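Local coordinates for xylanase and alpha-amylase inhibitor protein (Scadoxus multiflorus, PDB 3MU7), which inhibits both xylanase and alpha-amylase, and is built as a TIM barrel of the glycosyl hydrolase family 18 type, at residues A93-K98 and S108-F113; N138-F143 and F150-A155; M229-V234 and S265-G270. All blocks are in the same frame, centred on the assembly; numbering follows the deposited sequence.

Contact 1: residues A93-K98 and S108-F113; sequences AVYLHK and SESRPF
Y95 and S110 meet through a single water, which lies in the plane of the tyrosine ring at its hydroxyl edge. The water is hydrogen-bonded to Y95 OH at 2.8 Å and to S110 OG at 2.7 Å. The two hydroxyls cannot bond directly, since Y95 OH and S110 OG stand 4.4 Å apart; S110 OG sits obliquely to the ring. With CG anti to the backbone N (chi1 169°), the Y95 ring reaches across to the loop, where its OH lies 3.7 Å from P112 CG. The other flat group, the R111 guanidinium, has K98 O oblique to it. R111 NH1 is only 2.9 Å from K98 O, but the poor angle argues against counting this as a hydrogen bond.

In TIM-barrel terms, the loop that runs from helix 86-101 to strand 120-125 here folds back against its own helix. R111 is bent at chi2 and chi3, which returns its guanidinium to the end of that helix. There NH1 is hydrogen-bonded to L102 O, while NE is held by G114 O. A salt bridge within the loop joins R111 NH1 to E109 OE1 at 3.2 Å; its N-H...O angle is 148°, and the donor comes from above the carboxylate plane, 42° out of it. Carbonyl oxygens and a carboxylate gathered in this way would probably stabilise the arginine's positive charge. K98 touches the carboxylate through its first methylene, CB lying 3.9 Å from E109 OE2. Its extended chain carries the ammonium onward, and K98 NZ ends 5.9 Å from E109 OE2, too far for an ion pair.

Contact 2: residues N138-F143 and F150-A155; sequences NILSSF and FALTAA
F150 brings the far end of its ring up to the helix, with CZ 3.2 Å from L140 O. The carbonyl oxygen stands oblique to the ring, and no hydrogen bond crosses between the segments. Three residues farther along the helix, F143 CB packs 4.2 Å from F150 CZ, so this one ring corner meets both residues.

The second half of the contact is leucine on leucine. L140 and L152 meet at a slant, their methyls L140 CD1 and L152 CD2 being 4.0 Å apart. The other branch of L152 lies by the helix backbone, CD1 being 4.0 Å from S141 N. L152 CD2 also sits in the plane of the F150 ring at its edge, which ties the two strand-side contacts together. The F150 ring reaches the helix because CG stands between the backbone N and the carbonyl carbon (chi1 56°). An alanine in place of F150 would remove the ring, and this would probably open a gap beside L140 and F143 and leave L152 CD2 without its lateral neighbour.

Farther out, L101 touches F150, L152 also touches I121 and F174, and F123 lies against L140. Backbone bonds from A151 and T153 to strand 120-125 fix the strand beneath. The arrangement is that of a beta-alpha-beta unit of a TIM barrel, with helix 133-144 packed by apolar side chains on strand 151-154, which it precedes.

Contact 3: residues M229-V234 and S265-G270; sequences MPPTKV and SNKILG
P231 and K267 cross obliquely, while V234 and I268 cross at about a right angle; these two pairings join two helices on the outside of the TIM barrel. Helix 231-242 links strands 213-218 and 248-254, and helix 264-269 comes after the latter strand and the short helix 256-262, near the end of the chain. The contact lies at the start of the first helix, with P230 in the N-cap position and P231 just after it, and toward the end of the second, where G270 leaves helical geometry with positive phi.

The pyrrolidine ring of P231 meets both partners with different atoms. Its CG rests on the aliphatic part of K267, 3.9 Å from K267 CD and equally near K267 CB. Only the carbon chain of the lysine takes part in the packing, and no hydrogen bond or salt bridge joins the segments. P231 CB instead faces I268, 3.8 Å from I268 CD1.

I268 CG1 stands anti to the carbonyl carbon (chi1 -71°), and a bend at chi2 (-71°) carries CD1 toward helix 231-242. V234 approaches that same methyl, with V234 CB 4.1 Å from I268 CD1. F264, one turn earlier on the second helix, touches both P231 and V234, and I251 of strand 248-254 lies against I268 from the barrel side. Within the contact, the I268 CD1 methyl also lies 3.8 Å from the backbone oxygen P231 O.

Overall arrangement
Contacts 1 and 2 are neighbours, their centres 15 Å apart: the H97 ring stacks with F143, and A93 of helix 86-101 packs on I139 of helix 133-144. Contact 3 lies on the opposite side of the chain's centre, its nearest atoms about 17 Å from contact 2 and about 21 Å from contact 1. Chemistry follows position. Contact 1, at the surface, rests a loop on its helix through a bridging water and van der Waals contacts, with a salt bridge inside the loop. Contacts 2 and 3 are both buried and apolar, yet they join different elements: helix on barrel strand in contact 2, helix on helix at the barrel's periphery in contact 3.

Contact 1: residues A93-K98 and S108-F113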
loop_
_atom_site.group_PDB
_atom_site.type_symbol
_atom_site.label_atom_id
_atom_site.label_comp_id
_atom_site.label_asym_id
_atom_site.label_seq_id
_atom_site.Cartn_x
_atom_site.Cartn_y
_atom_site.Cartn_z
ATOM N N ALA A 93 9.008 -13.909 -5.729
ATOM C CA ALA A 93 8.316 -13.541 -6.963
ATOM C C ALA A 93 7.416 -14.665 -7.467
ATOM O O ALA A 93 6.253 -14.444 -7.789
ATOM C CB ALA A 93 9.303 -13.128 -8.039
ATOM N N VAL A 94 7.957 -15.880 -7.517
ATOM C CA VAL A 94 7.196 -17.033 -8.002
ATOM C C VAL A 94 6.033 -17.354 -7.063
ATOM O O VAL A 94 4.912 -17.601 -7.511
ATOM C CB VAL A 94 8.114 -18.259 -8.211
ATOM C CG1 VAL A 94 7.312 -19.533 -8.478
ATOM C CG2 VAL A 94 9.081 -17.992 -9.361
ATOM N N TYR A 95 6.300 -17.322 -5.762
ATOM C CA TYR A 95 5.258 -17.573 -4.767
ATOM C C TYR A 95 4.092 -16.597 -4.925
ATOM O O TYR A 95 2.930 -17.007 -4.946
ATOM C CB TYR A 95 5.860 -17.476 -3.366
ATOM C CG TYR A 95 4.855 -17.463 -2.238
ATOM C CD1 TYR A 95 4.289 -18.652 -1.762
ATOM C CD2 TYR A 95 4.468 -16.263 -1.636
ATOM C CE1 TYR A 95 3.357 -18.637 -0.722
ATOM C CE2 TYR A 95 3.550 -16.251 -0.599
ATOM C CZ TYR A 95 3.002 -17.431 -0.154
ATOM O OH TYR A 95 2.093 -17.389 0.874
ATOM N N LEU A 96 4.405 -15.305 -5.036
ATOM C CA LEU A 96 3.372 -14.289 -5.195
ATOM C C LEU A 96 2.601 -14.471 -6.489
ATOM O O LEU A 96 1.375 -14.374 -6.513
ATOM C CB LEU A 96 3.977 -12.892 -5.148
ATOM C CG LEU A 96 4.564 -12.466 -3.805
ATOM C CD1 LEU A 96 5.329 -11.156 -3.984
ATOM C CD2 LEU A 96 3.492 -12.343 -2.711
ATOM N N HIS A 97 3.324 -14.745 -7.559
ATOM C CA HIS A 97 2.704 -14.913 -8.866
ATOM C C HIS A 97 1.757 -16.092 -8.928
ATOM O O HIS A 97 0.623 -15.934 -9.349
ATOM C CB HIS A 97 3.797 -15.042 -9.925
ATOM C CG HIS A 97 3.297 -14.881 -11.320
ATOM N ND1 HIS A 97 3.690 -15.725 -12.315
ATOM C CD2 HIS A 97 2.516 -13.947 -11.893
ATOM C CE1 HIS A 97 3.138 -15.340 -13.438
ATOM N NE2 HIS A 97 2.388 -14.294 -13.211
ATOM N N LYS A 98 2.244 -17.232 -8.493
ATOM C CA LYS A 98 1.452 -18.457 -8.565
ATOM C C LYS A 98 0.248 -18.430 -7.634
ATOM O O LYS A 98 -0.821 -18.928 -7.981
ATOM C CB LYS A 98 2.314 -19.676 -8.239
ATOM C CG LYS A 98 3.313 -20.042 -9.323
ATOM C CD LYS A 98 3.995 -21.361 -8.998
ATOM C CE LYS A 98 4.862 -21.845 -10.148
ATOM N NZ LYS A 98 5.427 -23.200 -9.884
ATOM N N SER A 108 -0.825 -28.223 -6.015
ATOM C CA SER A 108 0.215 -27.991 -5.013
ATOM C C SER A 108 0.297 -26.570 -4.438
ATOM O O SER A 108 0.944 -26.360 -3.414
ATOM C CB SER A 108 1.578 -28.421 -5.563
ATOM O OG SER A 108 1.946 -27.641 -6.687
ATOM N N GLU A 109 -0.356 -25.605 -5.083
ATOM C CA GLU A 109 -0.335 -24.212 -4.612
ATOM C C GLU A 109 -1.062 -24.060 -3.278
ATOM O O GLU A 109 -2.114 -24.668 -3.080
ATOM C CB GLU A 109 -0.958 -23.276 -5.651
ATOM C CG GLU A 109 -0.197 -23.222 -6.969
ATOM C CD GLU A 109 -0.963 -22.524 -8.084
ATOM O OE1 GLU A 109 -2.162 -22.204 -7.881
ATOM O OE2 GLU A 109 -0.354 -22.299 -9.148
ATOM N N SER A 110 -0.503 -23.244 -2.369
ATOM C CA SER A 110 -1.134 -23.015 -1.064
ATOM C C SER A 110 -2.416 -22.134 -1.159
ATOM O O SER A 110 -3.318 -22.282 -0.332
ATOM C CB SER A 110 -0.131 -22.442 -0.059
ATOM O OG SER A 110 0.353 -21.185 -0.492
ATOM N N ARG A 111 -2.491 -21.250 -2.191
ATOM C CA ARG A 111 -3.650 -20.370 -2.361
ATOM C C ARG A 111 -4.179 -19.789 -1.014
ATOM O O ARG A 111 -5.300 -20.070 -0.601
ATOM C CB ARG A 111 -4.813 -21.075 -3.074
ATOM C CG ARG A 111 -4.448 -21.849 -4.335
ATOM C CD ARG A 111 -3.920 -20.946 -5.449
ATOM N NE ARG A 111 -4.850 -19.870 -5.836
ATOM C CZ ARG A 111 -4.682 -19.123 -6.925
ATOM N NH1 ARG A 111 -3.641 -19.317 -7.718
ATOM N NH2 ARG A 111 -5.577 -18.172 -7.207
ATOM N N PRO A 112 -3.362 -18.975 -0.374
ATOM C CA PRO A 112 -3.829 -18.403 0.898
ATOM C C PRO A 112 -5.187 -17.768 0.855
ATOM O O PRO A 112 -5.957 -17.906 1.805
ATOM C CB PRO A 112 -2.628 -17.587 1.354
ATOM C CG PRO A 112 -1.492 -18.468 0.928
ATOM C CD PRO A 112 -1.939 -19.319 -0.212
ATOM N N PHE A 113 -5.491 -17.048 -0.226
ATOM C CA PHE A 113 -6.799 -16.399 -0.378
ATOM C C PHE A 113 -7.679 -17.172 -1.358
ATOM O O PHE A 113 -8.536 -16.594 -2.040
ATOM C CB PHE A 113 -6.623 -14.955 -0.857
ATOM C CG PHE A 113 -5.845 -14.052 0.044
ATOM C CD1 PHE A 113 -5.646 -14.368 1.395
ATOM C CD2 PHE A 113 -5.284 -12.885 -0.466
ATOM C CE1 PHE A 113 -4.903 -13.503 2.216
ATOM C CE2 PHE A 113 -4.534 -12.033 0.344
ATOM C CZ PHE A 113 -4.347 -12.338 1.693
HETATM O O HOH W 1 1.419 -19.952 1.651
#

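Contact 2: residues N138-F143 and F150-A155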
loop_
_atom_site.group_PDB
_atom_site.type_symbol
_atom_site.label_atom_id
_atom_site.label_comp_id
_atom_site.label_asym_id
_atom_site.label_seq_id
_atom_site.Cartn_x
_atom_site.Cartn_y
_atom_site.Cartn_z
ATOM N N ASN A 138 11.969 -6.702 -10.610
ATOM C CA ASN A 138 12.267 -7.086 -11.992
ATOM C C ASN A 138 11.532 -8.349 -12.412
ATOM O O ASN A 138 10.993 -8.427 -13.512
ATOM C CB ASN A 138 13.769 -7.285 -12.205
ATOM C CG ASN A 138 14.545 -5.997 -12.245
ATOM O OD1 ASN A 138 13.995 -4.913 -12.392
ATOM N ND2 ASN A 138 15.848 -6.122 -12.135
ATOM N N ILE A 139 11.520 -9.342 -11.535
ATOM C CA ILE A 139 10.876 -10.604 -11.863
ATOM C C ILE A 139 9.350 -10.454 -11.891
ATOM O O ILE A 139 8.698 -10.918 -12.823
ATOM C CB ILE A 139 11.333 -11.755 -10.940
ATOM C CG1 ILE A 139 12.857 -11.927 -11.019
ATOM C CG2 ILE A 139 10.624 -13.053 -11.321
ATOM C CD1 ILE A 139 13.432 -12.898 -10.006
ATOM N N LEU A 140 8.786 -9.774 -10.897
ATOM C CA LEU A 140 7.353 -9.502 -10.921
ATOM C C LEU A 140 6.956 -8.681 -12.151
ATOM O O LEU A 140 5.946 -8.967 -12.790
ATOM C CB LEU A 140 6.904 -8.797 -9.647
ATOM C CG LEU A 140 6.903 -9.644 -8.376
ATOM C CD1 LEU A 140 6.680 -8.757 -7.173
ATOM C CD2 LEU A 140 5.848 -10.739 -8.426
ATOM N N SER A 141 7.765 -7.680 -12.486
ATOM C CA SER A 141 7.496 -6.852 -13.659
ATOM C C SER A 141 7.558 -7.672 -14.947
ATOM O O SER A 141 6.748 -7.472 -15.848
ATOM C CB SER A 141 8.449 -5.659 -13.691
ATOM O OG SER A 141 8.181 -4.824 -14.801
ATOM N N SER A 142 8.501 -8.609 -15.018
ATOM C CA SER A 142 8.561 -9.563 -16.127
ATOM C C SER A 142 7.249 -10.340 -16.247
ATOM O O SER A 142 6.723 -10.520 -17.347
ATOM C CB SER A 142 9.734 -10.526 -15.945
ATOM O OG SER A 142 9.794 -11.467 -17.009
ATOM N N PHE A 143 6.720 -10.794 -15.112
ATOM C CA PHE A 143 5.436 -11.500 -15.086
ATOM C C PHE A 143 4.273 -10.607 -15.534
ATOM O O PHE A 143 3.345 -11.082 -16.187
ATOM C CB PHE A 143 5.147 -12.056 -13.686
ATOM C CG PHE A 143 6.102 -13.136 -13.234
ATOM C CD1 PHE A 143 6.793 -13.927 -14.149
ATOM C CD2 PHE A 143 6.292 -13.377 -11.876
ATOM C CE1 PHE A 143 7.665 -14.923 -13.715
ATOM C CE2 PHE A 143 7.147 -14.374 -11.433
ATOM C CZ PHE A 143 7.839 -15.152 -12.351
ATOM N N PHE A 150 -1.132 -6.902 -13.682
ATOM C CA PHE A 150 -1.389 -6.469 -12.307
ATOM C C PHE A 150 -0.516 -5.261 -12.007
ATOM O O PHE A 150 0.409 -4.965 -12.756
ATOM C CB PHE A 150 -1.089 -7.600 -11.319
ATOM C CG PHE A 150 0.315 -8.142 -11.426
ATOM C CD1 PHE A 150 1.362 -7.540 -10.736
ATOM C CD2 PHE A 150 0.593 -9.246 -12.234
ATOM C CE1 PHE A 150 2.659 -8.029 -10.847
ATOM C CE2 PHE A 150 1.883 -9.741 -12.341
ATOM C CZ PHE A 150 2.916 -9.131 -11.648
ATOM N N ALA A 151 -0.801 -4.584 -10.900
ATOM C CA ALA A 151 -0.050 -3.404 -10.488
ATOM C C ALA A 151 1.071 -3.719 -9.511
ATOM O O ALA A 151 1.009 -4.685 -8.748
ATOM C CB ALA A 151 -0.989 -2.385 -9.876
ATOM N N LEU A 152 2.098 -2.873 -9.539
ATOM C CA LEU A 152 3.131 -2.853 -8.517
ATOM C C LEU A 152 3.126 -1.483 -7.874
ATOM O O LEU A 152 3.178 -0.461 -8.565
ATOM C CB LEU A 152 4.506 -3.160 -9.117
ATOM C CG LEU A 152 4.684 -4.592 -9.639
ATOM C CD1 LEU A 152 5.972 -4.732 -10.448
ATOM C CD2 LEU A 152 4.625 -5.606 -8.509
ATOM N N THR A 153 3.040 -1.456 -6.547
ATOM C CA THR A 153 3.029 -0.188 -5.821
ATOM C C THR A 153 4.057 -0.224 -4.708
ATOM O O THR A 153 4.566 -1.291 -4.369
ATOM C CB THR A 153 1.631 0.124 -5.243
ATOM O OG1 THR A 153 1.276 -0.873 -4.283
ATOM C CG2 THR A 153 0.569 0.143 -6.334
ATOM N N ALA A 154 4.385 0.944 -4.156
ATOM C CA ALA A 154 5.342 1.027 -3.055
ATOM C C ALA A 154 4.889 2.039 -2.012
ATOM O O ALA A 154 4.185 3.008 -2.328
ATOM C CB ALA A 154 6.737 1.377 -3.565
ATOM N N ALA A 155 5.329 1.819 -0.771
ATOM C CA ALA A 155 4.962 2.654 0.366
ATOM C C ALA A 155 6.219 3.146 1.087
ATOM O O ALA A 155 6.502 2.726 2.212
ATOM C CB ALA A 155 4.070 1.880 1.327
#

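Contact 3: residues M229-V234 and S265-G270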
loop_
_atom_site.group_PDB
_atom_site.type_symbol
_atom_site.label_atom_id
_atom_site.label_comp_id
_atom_site.label_asym_id
_atom_site.label_seq_id
_atom_site.Cartn_x
_atom_site.Cartn_y
_atom_site.Cartn_z
ATOM N N MET A 229 -2.894 14.869 10.448
ATOM C CA MET A 229 -3.355 16.108 9.904
ATOM C C MET A 229 -4.842 16.017 9.657
ATOM O O MET A 229 -5.312 15.196 8.960
ATOM C CB MET A 229 -2.614 16.362 8.577
ATOM C CG MET A 229 -2.882 17.746 7.985
ATOM S SD MET A 229 -1.783 18.029 6.554
ATOM C CE MET A 229 -2.012 19.829 6.281
ATOM N N PRO A 230 -5.593 16.893 10.312
ATOM C CA PRO A 230 -7.039 16.851 10.208
ATOM C C PRO A 230 -7.559 16.957 8.761
ATOM O O PRO A 230 -6.963 17.636 7.983
ATOM C CB PRO A 230 -7.450 18.133 11.017
ATOM C CG PRO A 230 -6.538 18.273 11.884
ATOM C CD PRO A 230 -5.206 17.840 11.356
ATOM N N PRO A 231 -8.650 16.321 8.438
ATOM C CA PRO A 231 -9.056 16.248 7.070
ATOM C C PRO A 231 -9.387 17.635 6.471
ATOM O O PRO A 231 -9.133 17.911 5.293
ATOM C CB PRO A 231 -10.252 15.351 7.081
ATOM C CG PRO A 231 -10.679 15.337 8.454
ATOM C CD PRO A 231 -9.550 15.502 9.305
ATOM N N THR A 232 -9.909 18.560 7.302
ATOM C CA THR A 232 -10.155 19.914 6.756
ATOM C C THR A 232 -8.839 20.605 6.418
ATOM O O THR A 232 -8.830 21.404 5.474
ATOM C CB THR A 232 -10.910 20.799 7.769
ATOM O OG1 THR A 232 -12.198 20.213 8.034
ATOM C CG2 THR A 232 -11.119 22.035 7.057
ATOM N N LYS A 233 -7.764 20.359 7.130
ATOM C CA LYS A 233 -6.496 20.916 6.842
ATOM C C LYS A 233 -5.904 20.284 5.558
ATOM O O LYS A 233 -5.268 20.939 4.777
ATOM C CB LYS A 233 -5.540 20.813 7.977
ATOM C CG LYS A 233 -5.913 21.660 9.173
ATOM C CD LYS A 233 -4.864 21.667 10.273
ATOM C CE LYS A 233 -5.240 22.517 11.423
ATOM N NZ LYS A 233 -4.203 22.551 12.495
ATOM N N VAL A 234 -6.063 18.948 5.402
ATOM C CA VAL A 234 -5.564 18.352 4.160
ATOM C C VAL A 234 -6.288 18.982 2.943
ATOM O O VAL A 234 -5.622 19.362 1.989
ATOM C CB VAL A 234 -5.834 16.811 4.200
ATOM C CG1 VAL A 234 -5.413 16.191 2.842
ATOM C CG2 VAL A 234 -5.046 16.108 5.327
ATOM N N SER A 265 -12.066 9.610 5.791
ATOM C CA SER A 265 -12.350 9.589 4.354
ATOM C C SER A 265 -13.742 10.147 4.027
ATOM O O SER A 265 -13.904 10.819 3.015
ATOM C CB SER A 265 -12.157 8.203 3.737
ATOM O OG SER A 265 -13.011 7.259 4.341
ATOM N N ASN A 266 -14.738 9.874 4.873
ATOM C CA ASN A 266 -16.054 10.511 4.710
ATOM C C ASN A 266 -15.923 12.035 4.678
ATOM O O ASN A 266 -16.502 12.694 3.811
ATOM C CB ASN A 266 -17.037 10.080 5.808
ATOM C CG ASN A 266 -17.684 8.732 5.529
ATOM O OD1 ASN A 266 -17.656 8.229 4.405
ATOM N ND2 ASN A 266 -18.288 8.146 6.559
ATOM N N LYS A 267 -15.128 12.583 5.597
ATOM C CA LYS A 267 -14.912 14.031 5.689
ATOM C C LYS A 267 -14.134 14.587 4.497
ATOM O O LYS A 267 -14.456 15.667 3.990
ATOM C CB LYS A 267 -14.212 14.391 7.001
ATOM C CG LYS A 267 -15.053 14.114 8.237
ATOM C CD LYS A 267 -14.262 14.359 9.507
ATOM C CE LYS A 267 -15.013 13.862 10.727
ATOM N NZ LYS A 267 -14.170 13.958 11.951
ATOM N N ILE A 268 -13.115 13.853 4.053
ATOM C CA ILE A 268 -12.363 14.208 2.845
ATOM C C ILE A 268 -13.293 14.288 1.630
ATOM O O ILE A 268 -13.197 15.221 0.826
ATOM C CB ILE A 268 -11.205 13.190 2.563
ATOM C CG1 ILE A 268 -10.074 13.344 3.591
ATOM C CG2 ILE A 268 -10.666 13.344 1.141
ATOM C CD1 ILE A 268 -9.235 14.631 3.468
ATOM N N LEU A 269 -14.196 13.316 1.521
ATOM C CA LEU A 269 -15.071 13.177 0.355
ATOM C C LEU A 269 -16.378 13.971 0.446
ATOM O O LEU A 269 -17.093 14.098 -0.549
ATOM C CB LEU A 269 -15.377 11.697 0.098
ATOM C CG LEU A 269 -14.192 10.793 -0.262
ATOM C CD1 LEU A 269 -14.615 9.338 -0.250
ATOM C CD2 LEU A 269 -13.587 11.174 -1.613
ATOM N N GLY A 270 -16.686 14.492 1.630
ATOM C CA GLY A 270 -17.908 15.270 1.839
ATOM C C GLY A 270 -19.155 14.426 2.022
ATOM O O GLY A 270 -20.272 14.901 1.805
#